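Local coordinates for protein carboxypeptidase Y inhibitor (Saccharomyces cerevisiae, PDB 1WPX) that inhibits carboxypeptidase Y specifically and potently, and belongs to the phosphatidylethanolamine-binding protein family, at residues E109-L113 with Y150-A154; G35-Y41 with P62-F68. One frame throughout, in Å; residues are numbered along the deposited sequence.

In the fold
After the N-terminal helices the chain enters strand 35-40. Contact 2 comes first. Residues 62-68 return antiparallel beside 35-41, closing a loop of 20 residues that holds the short strand 45-47, and pair two strands of one layer. The chain then runs through strand 90-96 into strand 110-120. There contact 1 ties the loop after strand 145-148 back to the start of strand 110-120, 36 residues later. The contacts are in series, so they neither nest nor cross. Their centres lie about 18 Å apart, and the sheet curls to include both. Tyr150 OH lies 2.9 Å from Tyr41 OH, a probable hydrogen bond, and is also hydrogen-bonded to Ala58 O.

Contact 1: E109-L113 with Y150-A154; sequences EFCHL and YMGPA. With SO4 (sulfate ion), chain G.
The backbone O of His112 receives a weak, bent hydrogen bond from Met151 N, at 3.1 Å. Tyr150 CA adds a C-H...O contact of 3.3 Å to the same His112 O. The side chain of His112 also reaches the loop 150-154. Its CB does not point at the loop, but CG beside the backbone N (chi1 -80°) swings the ring until its edge comes to Met151 O. ND1 donates to Met151 O, at a separation too short to be taken at face value. NE2 donates to sulfate O4 at 2.7 Å in a nearly straight bond (165°). A partner on each nitrogen would probably limit rotation of the ring. If both nitrogens carry protons, it would probably be positive, which suits an anion. The loop supplies a second grip, as Ala154 N donates to sulfate O2 at 2.8 Å. Tyr164 OH also bonds the ion.

Phe110 covers the sulfate from another direction. Sulfate O1 stands 3.5 Å above the plane of the Phe110 ring, over its centre. CD1 of Phe110 lies over one face of the His112 ring, offset toward the rim. The bent end of Met151 brings CE obliquely to CE1 of Phe110, and the two side chains cross at about a right angle. Replacing Phe110 by an alanine would probably take the ring from over sulfate O1 and from one side of His112, and leave Met151 CE without this apolar neighbour.

Farther along, Leu113 CB packs at the edge of the Tyr150 ring, 4.0 Å from CD1. A classic beta bulge sets His112 and Leu113 together opposite Met94 of strand 90-96. The sulfate probably came from the crystallisation liquor. Its setting is consistent with the anion-binding pocket of the phosphatidylethanolamine-binding protein fold.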
loop_
_atom_site.group_PDB
_atom_site.type_symbol
_atom_site.label_atom_id
_atom_site.label_comp_id
_atom_site.label_asym_id
_atom_site.label_seq_id
_atom_site.Cartn_x
_atom_site.Cartn_y
_atom_site.Cartn_z
ATOM N N GLU B 109 6.609 5.985 30.050
ATOM C CA GLU B 109 7.961 5.926 29.529
ATOM C C GLU B 109 8.691 4.860 30.316
ATOM O O GLU B 109 9.385 5.138 31.287
ATOM C CB GLU B 109 8.651 7.284 29.642
ATOM C CG GLU B 109 8.189 8.276 28.575
ATOM C CD GLU B 109 9.120 8.348 27.371
ATOM O OE1 GLU B 109 9.837 7.362 27.101
ATOM O OE2 GLU B 109 9.124 9.398 26.690
ATOM N N PHE B 110 8.472 3.621 29.896
ATOM C CA PHE B 110 9.095 2.455 30.494
ATOM C C PHE B 110 10.288 2.151 29.581
ATOM O O PHE B 110 10.131 1.955 28.371
ATOM C CB PHE B 110 8.092 1.301 30.510
ATOM C CG PHE B 110 8.559 0.094 31.267
ATOM C CD1 PHE B 110 9.384 -0.848 30.664
ATOM C CD2 PHE B 110 8.149 -0.116 32.579
ATOM C CE1 PHE B 110 9.791 -1.986 31.356
ATOM C CE2 PHE B 110 8.552 -1.250 33.278
ATOM C CZ PHE B 110 9.373 -2.188 32.665
ATOM N N CYS B 111 11.482 2.134 30.165
ATOM C CA CYS B 111 12.707 1.904 29.411
ATOM C C CYS B 111 12.917 0.443 29.016
ATOM O O CYS B 111 13.156 -0.421 29.860
ATOM C CB CYS B 111 13.903 2.417 30.219
ATOM S SG CYS B 111 15.383 2.695 29.242
ATOM N N HIS B 112 12.848 0.182 27.716
ATOM C CA HIS B 112 13.008 -1.167 27.201
ATOM C C HIS B 112 14.405 -1.476 26.675
ATOM O O HIS B 112 14.855 -2.626 26.716
ATOM C CB HIS B 112 11.979 -1.414 26.094
ATOM C CG HIS B 112 10.615 -1.751 26.606
ATOM N ND1 HIS B 112 10.269 -3.020 27.017
ATOM C CD2 HIS B 112 9.520 -0.980 26.804
ATOM C CE1 HIS B 112 9.019 -3.017 27.446
ATOM N NE2 HIS B 112 8.542 -1.791 27.328
ATOM N N LEU B 113 15.098 -0.455 26.189
ATOM C CA LEU B 113 16.420 -0.676 25.631
ATOM C C LEU B 113 17.173 0.627 25.440
ATOM O O LEU B 113 16.574 1.669 25.162
ATOM C CB LEU B 113 16.272 -1.416 24.295
ATOM C CG LEU B 113 17.444 -1.771 23.375
ATOM C CD1 LEU B 113 17.851 -0.555 22.583
ATOM C CD2 LEU B 113 18.600 -2.334 24.182
ATOM N N TYR B 150 17.929 -5.225 26.612
ATOM C CA TYR B 150 16.635 -5.326 25.954
ATOM C C TYR B 150 15.596 -6.142 26.707
ATOM O O TYR B 150 15.896 -7.188 27.281
ATOM C CB TYR B 150 16.787 -5.938 24.559
ATOM C CG TYR B 150 15.474 -6.077 23.814
ATOM C CD1 TYR B 150 14.908 -4.987 23.153
ATOM C CD2 TYR B 150 14.785 -7.289 23.786
ATOM C CE1 TYR B 150 13.685 -5.098 22.479
ATOM C CE2 TYR B 150 13.563 -7.413 23.120
ATOM C CZ TYR B 150 13.021 -6.312 22.467
ATOM O OH TYR B 150 11.822 -6.418 21.793
ATOM N N MET B 151 14.364 -5.649 26.674
ATOM C CA MET B 151 13.230 -6.319 27.288
ATOM C C MET B 151 12.024 -6.090 26.375
ATOM O O MET B 151 11.598 -4.952 26.178
ATOM C CB MET B 151 12.943 -5.751 28.670
ATOM C CG MET B 151 11.934 -6.581 29.429
ATOM S SD MET B 151 11.582 -5.948 31.064
ATOM C CE MET B 151 10.007 -5.124 30.740
ATOM N N GLY B 152 11.490 -7.173 25.814
ATOM C CA GLY B 152 10.353 -7.073 24.917
ATOM C C GLY B 152 9.067 -6.545 25.527
ATOM O O GLY B 152 8.973 -6.373 26.742
ATOM N N PRO B 153 8.044 -6.280 24.696
ATOM C CA PRO B 153 6.762 -5.766 25.182
ATOM C C PRO B 153 6.117 -6.733 26.164
ATOM O O PRO B 153 6.201 -7.961 26.004
ATOM C CB PRO B 153 5.937 -5.618 23.905
ATOM C CG PRO B 153 6.966 -5.417 22.851
ATOM C CD PRO B 153 8.019 -6.422 23.231
ATOM N N ALA B 154 5.474 -6.171 27.179
ATOM C CA ALA B 154 4.808 -6.964 28.200
ATOM C C ALA B 154 3.669 -6.143 28.787
ATOM O O ALA B 154 3.537 -6.022 30.010
ATOM C CB ALA B 154 5.798 -7.348 29.285
HETATM S S SO4 G . 5.648 -2.419 28.986
HETATM O O1 SO4 G . 6.395 -2.722 30.219
HETATM O O2 SO4 G . 5.874 -3.496 28.004
HETATM O O3 SO4 G . 4.209 -2.320 29.298
HETATM O O4 SO4 G . 6.115 -1.134 28.436
#

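Contact 2: G35-Y41 with P62-F68; sequences GILAVEY and PQFQFTF
Six backbone hydrogen bonds join 35-41 to 62-68, two for each of the pairs Ile36-Thr67, Ala38-Gln65 and Glu40-Gln63. The strand axes approach to 4.8 Å, with N-to-C directions 161° apart. Gly35, Leu37 and Val39 form non-hydrogen-bonded pairs with Phe68, Phe66 and Phe64. CA-H...O contacts accompany the ladder, such as Val39 CA to Gln63 O at 3.3 Å.

The pair belongs to one layer of the antiparallel beta-sandwich of the phosphatidylethanolamine-binding protein fold, with strand 134-140 beyond 63-69 and strand 45-47 beyond 35-40. Its Leu37, Val39 and Phe64 face packs on the layer holding strands 90-96 and 162-170, through Leu92 and Phe166.

On that face both methyls of Val39 lie along the Phe64 ring, CG2 at 3.5 Å from CD1. Tyr41 CB points away from the partner strand, but CG beside the backbone N (chi1 -76°) brings the ring back beside Pro62. Pro62 CB lies over its face, offset toward the rim, a CH-pi contact 3.7 Å from the centroid of the Tyr41 ring.

On the other face, Ala38 CB meets the extended side chain of Gln65. Gln65 NE2 is hydrogen-bonded to the backbone of the other protein chain, presumably the inhibited enzyme.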
loop_
_atom_site.group_PDB
_atom_site.type_symbol
_atom_site.label_atom_id
_atom_site.label_comp_id
_atom_site.label_asym_id
_atom_site.label_seq_id
_atom_site.Cartn_x
_atom_site.Cartn_y
_atom_site.Cartn_z
ATOM N N GLY B 35 16.932 10.463 8.140
ATOM C CA GLY B 35 16.968 9.200 7.432
ATOM C C GLY B 35 15.816 8.368 7.943
ATOM O O GLY B 35 14.915 8.902 8.590
ATOM N N ILE B 36 15.814 7.075 7.652
ATOM C CA ILE B 36 14.744 6.236 8.152
ATOM C C ILE B 36 15.348 5.018 8.828
ATOM O O ILE B 36 16.348 4.466 8.370
ATOM C CB ILE B 36 13.753 5.817 7.022
ATOM C CG1 ILE B 36 14.311 4.645 6.234
ATOM C CG2 ILE B 36 13.440 7.006 6.116
ATOM C CD1 ILE B 36 13.750 3.328 6.713
ATOM N N LEU B 37 14.737 4.612 9.935
ATOM C CA LEU B 37 15.218 3.474 10.704
ATOM C C LEU B 37 14.422 2.203 10.435
ATOM O O LEU B 37 13.258 2.094 10.826
ATOM C CB LEU B 37 15.153 3.805 12.198
ATOM C CG LEU B 37 15.765 2.800 13.177
ATOM C CD1 LEU B 37 17.276 2.709 12.989
ATOM C CD2 LEU B 37 15.441 3.252 14.588
ATOM N N ALA B 38 15.045 1.242 9.763
ATOM C CA ALA B 38 14.373 -0.017 9.488
ATOM C C ALA B 38 14.682 -0.933 10.659
ATOM O O ALA B 38 15.834 -1.118 11.030
ATOM C CB ALA B 38 14.883 -0.625 8.199
ATOM N N VAL B 39 13.636 -1.490 11.251
ATOM C CA VAL B 39 13.781 -2.379 12.390
ATOM C C VAL B 39 12.983 -3.639 12.097
ATOM O O VAL B 39 11.897 -3.574 11.524
ATOM C CB VAL B 39 13.237 -1.710 13.672
ATOM C CG1 VAL B 39 13.515 -2.588 14.891
ATOM C CG2 VAL B 39 13.867 -0.323 13.838
ATOM N N GLU B 40 13.525 -4.785 12.493
ATOM C CA GLU B 40 12.861 -6.060 12.264
ATOM C C GLU B 40 13.226 -7.110 13.311
ATOM O O GLU B 40 14.373 -7.194 13.743
ATOM C CB GLU B 40 13.231 -6.583 10.882
ATOM C CG GLU B 40 12.621 -7.917 10.557
ATOM C CD GLU B 40 13.189 -8.503 9.290
ATOM O OE1 GLU B 40 14.412 -8.765 9.259
ATOM O OE2 GLU B 40 12.413 -8.695 8.328
ATOM N N TYR B 41 12.243 -7.907 13.715
ATOM C CA TYR B 41 12.467 -8.966 14.691
ATOM C C TYR B 41 12.730 -10.248 13.928
ATOM O O TYR B 41 13.571 -11.056 14.318
ATOM C CB TYR B 41 11.244 -9.127 15.583
ATOM C CG TYR B 41 11.121 -8.038 16.617
ATOM C CD1 TYR B 41 11.873 -8.079 17.790
ATOM C CD2 TYR B 41 10.274 -6.950 16.413
ATOM C CE1 TYR B 41 11.783 -7.061 18.740
ATOM C CE2 TYR B 41 10.179 -5.928 17.354
ATOM C CZ TYR B 41 10.934 -5.992 18.512
ATOM O OH TYR B 41 10.834 -4.993 19.442
ATOM N N PRO B 62 15.700 -6.895 18.321
ATOM C CA PRO B 62 15.569 -6.769 16.869
ATOM C C PRO B 62 16.825 -6.260 16.173
ATOM O O PRO B 62 17.754 -5.779 16.818
ATOM C CB PRO B 62 14.416 -5.790 16.728
ATOM C CG PRO B 62 14.684 -4.846 17.846
ATOM C CD PRO B 62 15.021 -5.774 19.000
ATOM N N GLN B 63 16.840 -6.371 14.846
ATOM C CA GLN B 63 17.954 -5.890 14.035
ATOM C C GLN B 63 17.610 -4.488 13.533
ATOM O O GLN B 63 16.433 -4.150 13.365
ATOM C CB GLN B 63 18.183 -6.808 12.846
ATOM C CG GLN B 63 18.473 -8.235 13.222
ATOM C CD GLN B 63 18.609 -9.124 12.006
ATOM O OE1 GLN B 63 19.516 -8.942 11.183
ATOM N NE2 GLN B 63 17.699 -10.090 11.874
ATOM N N PHE B 64 18.636 -3.680 13.284
ATOM C CA PHE B 64 18.431 -2.313 12.821
ATOM C C PHE B 64 19.236 -1.977 11.570
ATOM O O PHE B 64 20.262 -2.592 11.288
ATOM C CB PHE B 64 18.823 -1.331 13.922
ATOM C CG PHE B 64 18.096 -1.540 15.214
ATOM C CD1 PHE B 64 16.900 -0.872 15.471
ATOM C CD2 PHE B 64 18.615 -2.394 16.188
ATOM C CE1 PHE B 64 16.228 -1.046 16.686
ATOM C CE2 PHE B 64 17.953 -2.577 17.405
ATOM C CZ PHE B 64 16.755 -1.898 17.654
ATOM N N GLN B 65 18.747 -0.990 10.825
ATOM C CA GLN B 65 19.406 -0.503 9.622
ATOM C C GLN B 65 19.070 0.966 9.516
ATOM O O GLN B 65 17.945 1.366 9.802
ATOM C CB GLN B 65 18.912 -1.210 8.357
ATOM C CG GLN B 65 19.540 -0.626 7.082
ATOM C CD GLN B 65 18.922 -1.157 5.803
ATOM O OE1 GLN B 65 17.719 -1.031 5.584
ATOM N NE2 GLN B 65 19.747 -1.745 4.944
ATOM N N PHE B 66 20.046 1.769 9.111
ATOM C CA PHE B 66 19.836 3.203 8.965
ATOM C C PHE B 66 20.062 3.602 7.518
ATOM O O PHE B 66 21.090 3.290 6.931
ATOM C CB PHE B 66 20.790 3.977 9.873
ATOM C CG PHE B 66 20.680 5.471 9.739
ATOM C CD1 PHE B 66 19.468 6.118 9.951
ATOM C CD2 PHE B 66 21.795 6.236 9.414
ATOM C CE1 PHE B 66 19.365 7.504 9.839
ATOM C CE2 PHE B 66 21.703 7.626 9.301
ATOM C CZ PHE B 66 20.485 8.259 9.514
ATOM N N THR B 67 19.076 4.262 6.933
ATOM C CA THR B 67 19.204 4.711 5.563
ATOM C C THR B 67 19.261 6.222 5.598
ATOM O O THR B 67 18.320 6.885 6.033
ATOM C CB THR B 67 18.011 4.260 4.693
ATOM O OG1 THR B 67 18.118 2.859 4.431
ATOM C CG2 THR B 67 17.998 5.002 3.373
ATOM N N PHE B 68 20.391 6.764 5.172
ATOM C CA PHE B 68 20.541 8.204 5.142
ATOM C C PHE B 68 20.282 8.672 3.721
ATOM O O PHE B 68 20.722 8.045 2.752
ATOM C CB PHE B 68 21.944 8.619 5.596
ATOM C CG PHE B 68 22.261 10.061 5.326
ATOM C CD1 PHE B 68 22.943 10.435 4.170
ATOM C CD2 PHE B 68 21.847 11.056 6.211
ATOM C CE1 PHE B 68 23.208 11.778 3.897
ATOM C CE2 PHE B 68 22.108 12.408 5.948
ATOM C CZ PHE B 68 22.788 12.767 4.789
#